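PDB 1YSJ: N-acetylcysteine deacetylase from Bacillus subtilis, which probably hydrolyses N-acetylcysteine to acetate and cysteine with the help of two divalent metal ions, a step in the breakdown of S-(2-succino)cysteine as a sulfur source. Local coordinates for residues 194-202 with 316-325; 361-369 with 381-392. The protein carries 1 engineered substitution. All blocks are in the same frame, centred on the assembly; numbering follows the deposited sequence. Where two conformers were deposited one is given.

Interaction 1. Residues 194-202 with 316-325; sequences VKEGPLMAS and PSVQNDGTFL
Gly197 and Asn320 form an antiparallel hydrogen-bonded pair, Gly197 N to Asn320 O (2.7 Å) and Asn320 N to Gly197 O (2.8 Å), while the two short strands run at 140° to each other. Leu199 N continues the pairing to Val318 O. The Asn320 amide grips the turn before Gly197: with CG anti to its carbonyl carbon (chi1 -72°), ND2 reaches Lys195 O at 3.1 Å, close to the line of that C=O bond and with the oxygen near the amide plane. OD1 of the same amide accepts from Phe362 N, which fixes which end is N and which is O. In one of its two conformers the Gln319 amide lies beside the Pro198 ring. On the other face Val318 CG2 packs alongside Met200 CB (3.9 Å). Leu325 CD1 presses on Val194 CG1 (3.5 Å), and its other methyl, CD2, meets the Glu196 carboxylate. A water bridges Ala201 O and Pro316 O. Gly197 has a positive phi, which favours glycine. These are the ends of strands 197-211 and 306-320, neighbours in the antiparallel sheet of the smaller domain of M20 peptidases, at its junction with the dinuclear metal domain; Met200 lies about 7 Å from a nickel ion, side chain to metal.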
loop_
_atom_site.group_PDB
_atom_site.type_symbol
_atom_site.label_atom_id
_atom_site.label_comp_id
_atom_site.label_asym_id
_atom_site.label_seq_id
_atom_site.Cartn_x
_atom_site.Cartn_y
_atom_site.Cartn_z
ATOM N N VAL A 194 -39.621 11.167 8.651
ATOM C CA VAL A 194 -40.459 10.327 7.796
ATOM C C VAL A 194 -40.278 10.616 6.297
ATOM O O VAL A 194 -40.460 11.753 5.853
ATOM C CB VAL A 194 -41.968 10.479 8.193
ATOM C CG1 VAL A 194 -42.880 9.807 7.184
ATOM C CG2 VAL A 194 -42.228 9.913 9.589
ATOM N N LYS A 195 -39.920 9.584 5.530
ATOM C CA LYS A 195 -39.941 9.651 4.059
ATOM C C LYS A 195 -40.190 8.280 3.417
ATOM O O LYS A 195 -39.814 7.250 3.981
ATOM C CB LYS A 195 -38.653 10.283 3.501
ATOM C CG LYS A 195 -37.448 9.342 3.422
ATOM C CD LYS A 195 -36.197 10.030 2.857
ATOM C CE LYS A 195 -36.359 10.466 1.398
ATOM N NZ LYS A 195 -36.587 9.327 0.465
ATOM N N GLU A 196 -40.827 8.277 2.247
ATOM C CA GLU A 196 -40.939 7.063 1.436
ATOM C C GLU A 196 -39.677 6.893 0.579
ATOM O O GLU A 196 -38.952 7.857 0.330
ATOM C CB GLU A 196 -42.234 7.054 0.587
ATOM C CG GLU A 196 -42.285 8.044 -0.583
ATOM C CD GLU A 196 -43.709 8.314 -1.109
ATOM O OE1 GLU A 196 -44.492 7.361 -1.331
ATOM O OE2 GLU A 196 -44.041 9.500 -1.324
ATOM N N GLY A 197 -39.408 5.661 0.157
ATOM C CA GLY A 197 -38.254 5.364 -0.684
ATOM C C GLY A 197 -36.929 5.346 0.062
ATOM O O GLY A 197 -36.896 5.069 1.269
ATOM N N PRO A 198 -35.825 5.650 -0.652
ATOM C CA PRO A 198 -34.452 5.547 -0.144
ATOM C C PRO A 198 -34.159 6.485 1.025
ATOM O O PRO A 198 -34.344 7.703 0.910
ATOM C CB PRO A 198 -33.595 5.939 -1.358
ATOM C CG PRO A 198 -34.501 5.794 -2.540
ATOM C CD PRO A 198 -35.855 6.135 -2.041
ATOM N N LEU A 199 -33.701 5.909 2.135
ATOM C CA LEU A 199 -33.358 6.673 3.333
ATOM C C LEU A 199 -31.865 6.588 3.633
ATOM O O LEU A 199 -31.233 7.589 3.977
ATOM C CB LEU A 199 -34.172 6.178 4.538
ATOM C CG LEU A 199 -33.940 6.857 5.895
ATOM C CD1 LEU A 199 -34.416 8.300 5.875
ATOM C CD2 LEU A 199 -34.626 6.093 7.007
HETATM N N MSE A 200 -31.314 5.384 3.514
HETATM C CA MSE A 200 -29.909 5.134 3.823
HETATM C C MSE A 200 -29.249 4.390 2.681
HETATM O O MSE A 200 -29.873 3.555 2.035
HETATM C CB MSE A 200 -29.767 4.343 5.126
HETATM C CG MSE A 200 -30.462 4.986 6.307
HETATM SE SE MSE A 200 -30.143 4.043 7.960
HETATM C CE MSE A 200 -28.261 4.568 8.255
ATOM N N ALA A 201 -27.982 4.697 2.445
ATOM C CA ALA A 201 -27.263 4.206 1.280
ATOM C C ALA A 201 -27.007 2.702 1.310
ATOM O O ALA A 201 -26.913 2.092 2.376
ATOM C CB ALA A 201 -25.947 4.962 1.127
ATOM N N SER A 202 -26.912 2.114 0.122
ATOM C CA SER A 202 -26.384 0.773 -0.034
ATOM C C SER A 202 -24.884 0.833 0.224
ATOM O O SER A 202 -24.250 1.858 -0.019
ATOM C CB SER A 202 -26.653 0.260 -1.446
ATOM O OG SER A 202 -26.044 1.098 -2.416
ATOM N N PRO A 316 -27.870 -3.673 0.876
ATOM C CA PRO A 316 -28.794 -2.886 0.056
ATOM C C PRO A 316 -29.173 -1.582 0.764
ATOM O O PRO A 316 -28.876 -1.402 1.947
ATOM C CB PRO A 316 -30.023 -3.796 -0.059
ATOM C CG PRO A 316 -29.951 -4.682 1.135
ATOM C CD PRO A 316 -28.495 -4.919 1.363
ATOM N N SER A 317 -29.825 -0.686 0.039
ATOM C CA SER A 317 -30.303 0.568 0.604
ATOM C C SER A 317 -31.562 0.375 1.462
ATOM O O SER A 317 -32.410 -0.465 1.147
ATOM C CB SER A 317 -30.598 1.545 -0.528
ATOM O OG SER A 317 -30.955 2.806 -0.015
ATOM N N VAL A 318 -31.675 1.152 2.542
ATOM C CA VAL A 318 -32.908 1.200 3.335
ATOM C C VAL A 318 -33.983 1.902 2.504
ATOM O O VAL A 318 -33.909 3.113 2.266
ATOM C CB VAL A 318 -32.716 1.887 4.721
ATOM C CG1 VAL A 318 -34.064 2.082 5.432
ATOM C CG2 VAL A 318 -31.772 1.080 5.603
ATOM N N GLN A 319 -34.971 1.125 2.065
ATOM C CA GLN A 319 -36.038 1.603 1.189
ATOM C C GLN A 319 -37.383 1.534 1.913
ATOM O O GLN A 319 -37.847 0.448 2.264
ATOM C CB GLN A 319 -36.080 0.751 -0.087
ATOM C CG GLN A 319 -37.030 1.250 -1.171
ATOM C CD GLN A 319 -36.371 2.198 -2.152
ATOM O OE1 GLN A 319 -35.146 2.301 -2.210
ATOM N NE2 GLN A 319 -37.184 2.890 -2.940
ATOM N N ASN A 320 -38.004 2.692 2.130
ATOM C CA ASN A 320 -39.288 2.766 2.838
ATOM C C ASN A 320 -40.507 2.631 1.921
ATOM O O ASN A 320 -40.619 3.327 0.907
ATOM C CB ASN A 320 -39.373 4.038 3.690
ATOM C CG ASN A 320 -38.475 3.985 4.921
ATOM O OD1 ASN A 320 -38.143 2.912 5.417
ATOM N ND2 ASN A 320 -38.082 5.150 5.419
ATOM N N ASP A 321 -41.409 1.721 2.291
ATOM C CA ASP A 321 -42.636 1.454 1.535
ATOM C C ASP A 321 -43.650 2.568 1.771
ATOM O O ASP A 321 -43.993 2.872 2.914
ATOM C CB ASP A 321 -43.232 0.102 1.946
ATOM C CG ASP A 321 -44.158 -0.487 0.889
ATOM O OD1 ASP A 321 -45.149 0.175 0.498
ATOM O OD2 ASP A 321 -43.901 -1.631 0.454
ATOM N N GLY A 322 -44.130 3.162 0.678
ATOM C CA GLY A 322 -45.096 4.257 0.733
ATOM C C GLY A 322 -46.497 3.915 1.222
ATOM O O GLY A 322 -47.294 4.818 1.479
ATOM N N THR A 323 -46.813 2.628 1.353
ATOM C CA THR A 323 -48.126 2.222 1.873
ATOM C C THR A 323 -48.258 2.495 3.376
ATOM O O THR A 323 -49.370 2.540 3.905
ATOM C CB THR A 323 -48.455 0.727 1.608
ATOM O OG1 THR A 323 -47.542 -0.107 2.333
ATOM C CG2 THR A 323 -48.395 0.396 0.119
ATOM N N PHE A 324 -47.121 2.684 4.045
ATOM C CA PHE A 324 -47.091 2.913 5.492
ATOM C C PHE A 324 -46.846 4.372 5.851
ATOM O O PHE A 324 -46.858 4.739 7.033
ATOM C CB PHE A 324 -46.046 2.017 6.158
ATOM C CG PHE A 324 -46.221 0.568 5.841
ATOM C CD1 PHE A 324 -45.259 -0.112 5.101
ATOM C CD2 PHE A 324 -47.372 -0.113 6.250
ATOM C CE1 PHE A 324 -45.429 -1.454 4.786
ATOM C CE2 PHE A 324 -47.555 -1.455 5.938
ATOM C CZ PHE A 324 -46.583 -2.129 5.202
ATOM N N LEU A 325 -46.640 5.193 4.824
ATOM C CA LEU A 325 -46.353 6.613 4.998
ATOM C C LEU A 325 -47.454 7.319 5.789
ATOM O O LEU A 325 -47.172 8.018 6.764
ATOM C CB LEU A 325 -46.145 7.277 3.632
ATOM C CG LEU A 325 -45.660 8.726 3.572
ATOM C CD1 LEU A 325 -44.260 8.859 4.146
ATOM C CD2 LEU A 325 -45.702 9.215 2.132
HETATM O O HOH W 1 -28.467 0.522 4.005
#

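Interaction 2. Residues 361-369 with 381-392; sequences FFVWMGTNG and DEEALTVASQYF
Met365, present as selenomethionine, fills the centre of this buried contact, its selenium set against Val387 CG1 (3.7 Å) and Ala388 CB (3.8 Å). Bends at chi2 and chi3, 58° and 55°, turn the chain so that CE lies along the helix, against Ala388 and obliquely up to the rings of Tyr391 and Phe392. Val363, two residues earlier on the same side of the strand, sends CG2 to Phe392 CZ (3.8 Å) and to the Tyr391 ring; the Tyr391 hydroxyl is taken up by Ala328 O. Helix 384-392 thus lies over one face of the mixed central sheet, roughly antiparallel to strand 361-366 at 148°, a helix-on-sheet layer of the metal-binding domain of M20 peptidases. Farther out, Ala384 CB sits on Gly366 O (3.5 Å) and on Thr367 CG2. At the polar edge Asp381 N donates to Thr367 O (2.8 Å) in the carbonyl plane, while Asp381 OD1 accepts from Glu383 N (3.3 Å), a capping bond in the turn leading into the helix. With an alanine here the carboxylate is gone, and Glu383 N would probably be left without its capping acceptor, the turn into the helix less firmly held.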
loop_
_atom_site.group_PDB
_atom_site.type_symbol
_atom_site.label_atom_id
_atom_site.label_comp_id
_atom_site.label_asym_id
_atom_site.label_seq_id
_atom_site.Cartn_x
_atom_site.Cartn_y
_atom_site.Cartn_z
ATOM N N PHE A 361 -40.890 0.001 6.966
ATOM C CA PHE A 361 -40.718 1.430 7.192
ATOM C C PHE A 361 -39.750 1.713 8.345
ATOM O O PHE A 361 -39.903 1.190 9.449
ATOM C CB PHE A 361 -42.069 2.104 7.446
ATOM C CG PHE A 361 -42.147 3.510 6.934
ATOM C CD1 PHE A 361 -42.555 3.765 5.625
ATOM C CD2 PHE A 361 -41.811 4.583 7.753
ATOM C CE1 PHE A 361 -42.629 5.067 5.139
ATOM C CE2 PHE A 361 -41.881 5.896 7.272
ATOM C CZ PHE A 361 -42.289 6.135 5.965
ATOM N N PHE A 362 -38.763 2.561 8.074
ATOM C CA PHE A 362 -37.725 2.903 9.032
ATOM C C PHE A 362 -37.733 4.412 9.252
ATOM O O PHE A 362 -37.661 5.184 8.294
ATOM C CB PHE A 362 -36.373 2.448 8.477
ATOM C CG PHE A 362 -35.261 2.415 9.492
ATOM C CD1 PHE A 362 -35.151 1.358 10.392
ATOM C CD2 PHE A 362 -34.298 3.419 9.516
ATOM C CE1 PHE A 362 -34.107 1.313 11.319
ATOM C CE2 PHE A 362 -33.249 3.388 10.438
ATOM C CZ PHE A 362 -33.153 2.333 11.337
ATOM N N VAL A 363 -37.818 4.835 10.509
ATOM C CA VAL A 363 -37.917 6.267 10.822
ATOM C C VAL A 363 -36.753 6.804 11.662
ATOM O O VAL A 363 -36.092 6.049 12.383
ATOM C CB VAL A 363 -39.256 6.618 11.527
ATOM C CG1 VAL A 363 -40.435 6.335 10.617
ATOM C CG2 VAL A 363 -39.400 5.874 12.859
ATOM N N TRP A 364 -36.515 8.114 11.558
ATOM C CA TRP A 364 -35.612 8.807 12.472
ATOM C C TRP A 364 -36.358 9.143 13.758
ATOM O O TRP A 364 -37.469 9.674 13.714
ATOM C CB TRP A 364 -35.072 10.110 11.872
ATOM C CG TRP A 364 -34.226 10.010 10.616
ATOM C CD1 TRP A 364 -34.235 10.883 9.561
ATOM C CD2 TRP A 364 -33.235 9.013 10.296
ATOM N NE1 TRP A 364 -33.326 10.492 8.607
ATOM C CE2 TRP A 364 -32.701 9.349 9.028
ATOM C CE3 TRP A 364 -32.751 7.874 10.951
ATOM C CZ2 TRP A 364 -31.704 8.587 8.405
ATOM C CZ3 TRP A 364 -31.765 7.112 10.327
ATOM C CH2 TRP A 364 -31.253 7.475 9.066
HETATM N N MSE A 365 -35.747 8.837 14.898
HETATM C CA MSE A 365 -36.282 9.253 16.187
HETATM C C MSE A 365 -35.441 10.409 16.733
HETATM O O MSE A 365 -34.274 10.222 17.083
HETATM C CB MSE A 365 -36.290 8.072 17.165
HETATM C CG MSE A 365 -37.026 8.321 18.491
HETATM SE SE MSE A 365 -38.917 8.831 18.312
HETATM C CE MSE A 365 -39.591 7.307 17.219
ATOM N N GLY A 366 -36.031 11.601 16.792
ATOM C CA GLY A 366 -35.352 12.770 17.348
ATOM C C GLY A 366 -34.928 12.528 18.785
ATOM O O GLY A 366 -35.730 12.072 19.600
ATOM N N THR A 367 -33.666 12.811 19.094
ATOM C CA THR A 367 -33.145 12.584 20.447
ATOM C C THR A 367 -32.356 13.759 21.015
ATOM O O THR A 367 -31.794 13.651 22.101
ATOM C CB THR A 367 -32.273 11.302 20.545
ATOM O OG1 THR A 367 -31.279 11.314 19.513
ATOM C CG2 THR A 367 -33.130 10.039 20.428
ATOM N N ASN A 368 -32.314 14.872 20.284
ATOM C CA ASN A 368 -31.639 16.084 20.746
ATOM C C ASN A 368 -30.257 15.780 21.343
ATOM O O ASN A 368 -30.000 16.039 22.523
ATOM C CB ASN A 368 -32.541 16.843 21.737
ATOM C CG ASN A 368 -31.896 18.111 22.291
ATOM O OD1 ASN A 368 -31.936 18.355 23.499
ATOM N ND2 ASN A 368 -31.302 18.920 21.413
ATOM N N GLY A 369 -29.384 15.209 20.514
ATOM C CA GLY A 369 -28.028 14.842 20.921
ATOM C C GLY A 369 -27.018 15.958 20.738
ATOM O O GLY A 369 -27.374 17.071 20.343
ATOM N N ASP A 381 -31.169 12.528 24.615
ATOM C CA ASP A 381 -32.114 13.008 25.625
ATOM C C ASP A 381 -33.108 11.886 25.900
ATOM O O ASP A 381 -33.812 11.436 24.993
ATOM C CB ASP A 381 -32.838 14.260 25.119
ATOM C CG ASP A 381 -33.468 15.083 26.236
ATOM O OD1 ASP A 381 -34.080 14.504 27.163
ATOM O OD2 ASP A 381 -33.371 16.330 26.171
ATOM N N GLU A 382 -33.159 11.436 27.153
ATOM C CA GLU A 382 -33.953 10.264 27.536
ATOM C C GLU A 382 -35.468 10.502 27.523
ATOM O O GLU A 382 -36.245 9.562 27.691
ATOM C CB GLU A 382 -33.496 9.720 28.895
ATOM C CG GLU A 382 -32.139 9.017 28.846
ATOM C CD GLU A 382 -31.482 8.861 30.212
ATOM O OE1 GLU A 382 -31.673 9.741 31.082
ATOM O OE2 GLU A 382 -30.757 7.862 30.412
ATOM N N GLU A 383 -35.883 11.749 27.307
ATOM C CA GLU A 383 -37.301 12.064 27.125
ATOM C C GLU A 383 -37.867 11.402 25.863
ATOM O O GLU A 383 -39.073 11.153 25.774
ATOM C CB GLU A 383 -37.534 13.580 27.083
ATOM C CG GLU A 383 -37.138 14.335 28.361
ATOM C CD GLU A 383 -38.166 14.237 29.488
ATOM O OE1 GLU A 383 -39.008 13.309 29.482
ATOM O OE2 GLU A 383 -38.124 15.101 30.393
ATOM N N ALA A 384 -36.986 11.111 24.906
ATOM C CA ALA A 384 -37.357 10.423 23.665
ATOM C C ALA A 384 -37.829 8.982 23.895
ATOM O O ALA A 384 -38.444 8.381 23.011
ATOM C CB ALA A 384 -36.203 10.452 22.675
ATOM N N LEU A 385 -37.537 8.440 25.077
ATOM C CA LEU A 385 -37.964 7.094 25.457
ATOM C C LEU A 385 -39.480 6.978 25.552
ATOM O O LEU A 385 -40.054 5.960 25.171
ATOM C CB LEU A 385 -37.321 6.675 26.777
ATOM C CG LEU A 385 -35.873 6.183 26.723
ATOM C CD1 LEU A 385 -35.234 6.248 28.114
ATOM C CD2 LEU A 385 -35.796 4.769 26.146
ATOM N N THR A 386 -40.118 8.025 26.062
ATOM C CA THR A 386 -41.575 8.122 26.052
ATOM C C THR A 386 -42.067 8.226 24.605
ATOM O O THR A 386 -42.912 7.438 24.172
ATOM C CB THR A 386 -42.056 9.327 26.892
ATOM O OG1 THR A 386 -41.567 9.187 28.231
ATOM C CG2 THR A 386 -43.581 9.419 26.920
ATOM N N VAL A 387 -41.504 9.177 23.861
ATOM C CA VAL A 387 -41.876 9.416 22.466
ATOM C C VAL A 387 -41.862 8.129 21.648
ATOM O O VAL A 387 -42.869 7.767 21.038
ATOM C CB VAL A 387 -40.954 10.472 21.784
ATOM C CG1 VAL A 387 -41.407 10.735 20.349
ATOM C CG2 VAL A 387 -40.935 11.783 22.584
ATOM N N ALA A 388 -40.724 7.442 21.660
ATOM C CA ALA A 388 -40.495 6.289 20.802
ATOM C C ALA A 388 -41.343 5.076 21.180
ATOM O O ALA A 388 -41.858 4.378 20.304
ATOM C CB ALA A 388 -39.011 5.929 20.790
ATOM N N SER A 389 -41.479 4.820 22.479
ATOM C CA SER A 389 -42.264 3.673 22.943
ATOM C C SER A 389 -43.733 3.842 22.566
ATOM O O SER A 389 -44.362 2.906 22.058
ATOM C CB SER A 389 -42.092 3.444 24.450
ATOM O OG SER A 389 -42.350 4.622 25.187
ATOM N N GLN A 390 -44.250 5.051 22.785
ATOM C CA GLN A 390 -45.625 5.411 22.438
ATOM C C GLN A 390 -45.861 5.421 20.928
ATOM O O GLN A 390 -46.910 4.965 20.458
ATOM C CB GLN A 390 -45.990 6.783 23.015
ATOM C CG GLN A 390 -45.981 6.877 24.535
ATOM C CD GLN A 390 -46.537 8.202 25.049
ATOM O OE1 GLN A 390 -47.015 8.289 26.183
ATOM N NE2 GLN A 390 -46.487 9.237 24.213
ATOM N N TYR A 391 -44.891 5.943 20.179
ATOM C CA TYR A 391 -45.001 6.042 18.726
ATOM C C TYR A 391 -45.207 4.686 18.050
ATOM O O TYR A 391 -46.107 4.529 17.223
ATOM C CB TYR A 391 -43.770 6.732 18.126
ATOM C CG TYR A 391 -43.836 6.866 16.623
ATOM C CD1 TYR A 391 -44.634 7.844 16.028
ATOM C CD2 TYR A 391 -43.115 6.000 15.794
ATOM C CE1 TYR A 391 -44.708 7.966 14.641
ATOM C CE2 TYR A 391 -43.179 6.115 14.408
ATOM C CZ TYR A 391 -43.979 7.101 13.840
ATOM O OH TYR A 391 -44.051 7.228 12.473
ATOM N N PHE A 392 -44.365 3.719 18.403
ATOM C CA PHE A 392 -44.411 2.398 17.795
ATOM C C PHE A 392 -45.590 1.565 18.283
ATOM O O PHE A 392 -46.064 0.680 17.568
ATOM C CB PHE A 392 -43.082 1.664 17.990
ATOM C CG PHE A 392 -42.019 2.093 17.024
ATOM C CD1 PHE A 392 -41.155 3.141 17.337
ATOM C CD2 PHE A 392 -41.896 1.471 15.788
ATOM C CE1 PHE A 392 -40.180 3.551 16.436
ATOM C CE2 PHE A 392 -40.912 1.871 14.874
ATOM C CZ PHE A 392 -40.059 2.909 15.196
#

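In the fold
From the N terminus, the chain first meets interaction 1 at 194-202, where strand 191-194 of the mixed sheet gives way to strand 197-211 of the antiparallel one. It then runs through 113 residues, most of the smaller sheet and its helices, before 316-325 returns and closes that loop. Interaction 2 opens only afterwards: 361-369 covers nearly all of strand 360-366 and the loop after it, and 11 residues with no regular secondary structure lead to 381-392, where the last helix starts. The two loops are therefore in series, yet they meet in space, Leu199 CD2 packing on Phe362 O. Interaction 1 thereby joins the smaller sheet to the strand that interaction 2 ties to the C-terminal helix.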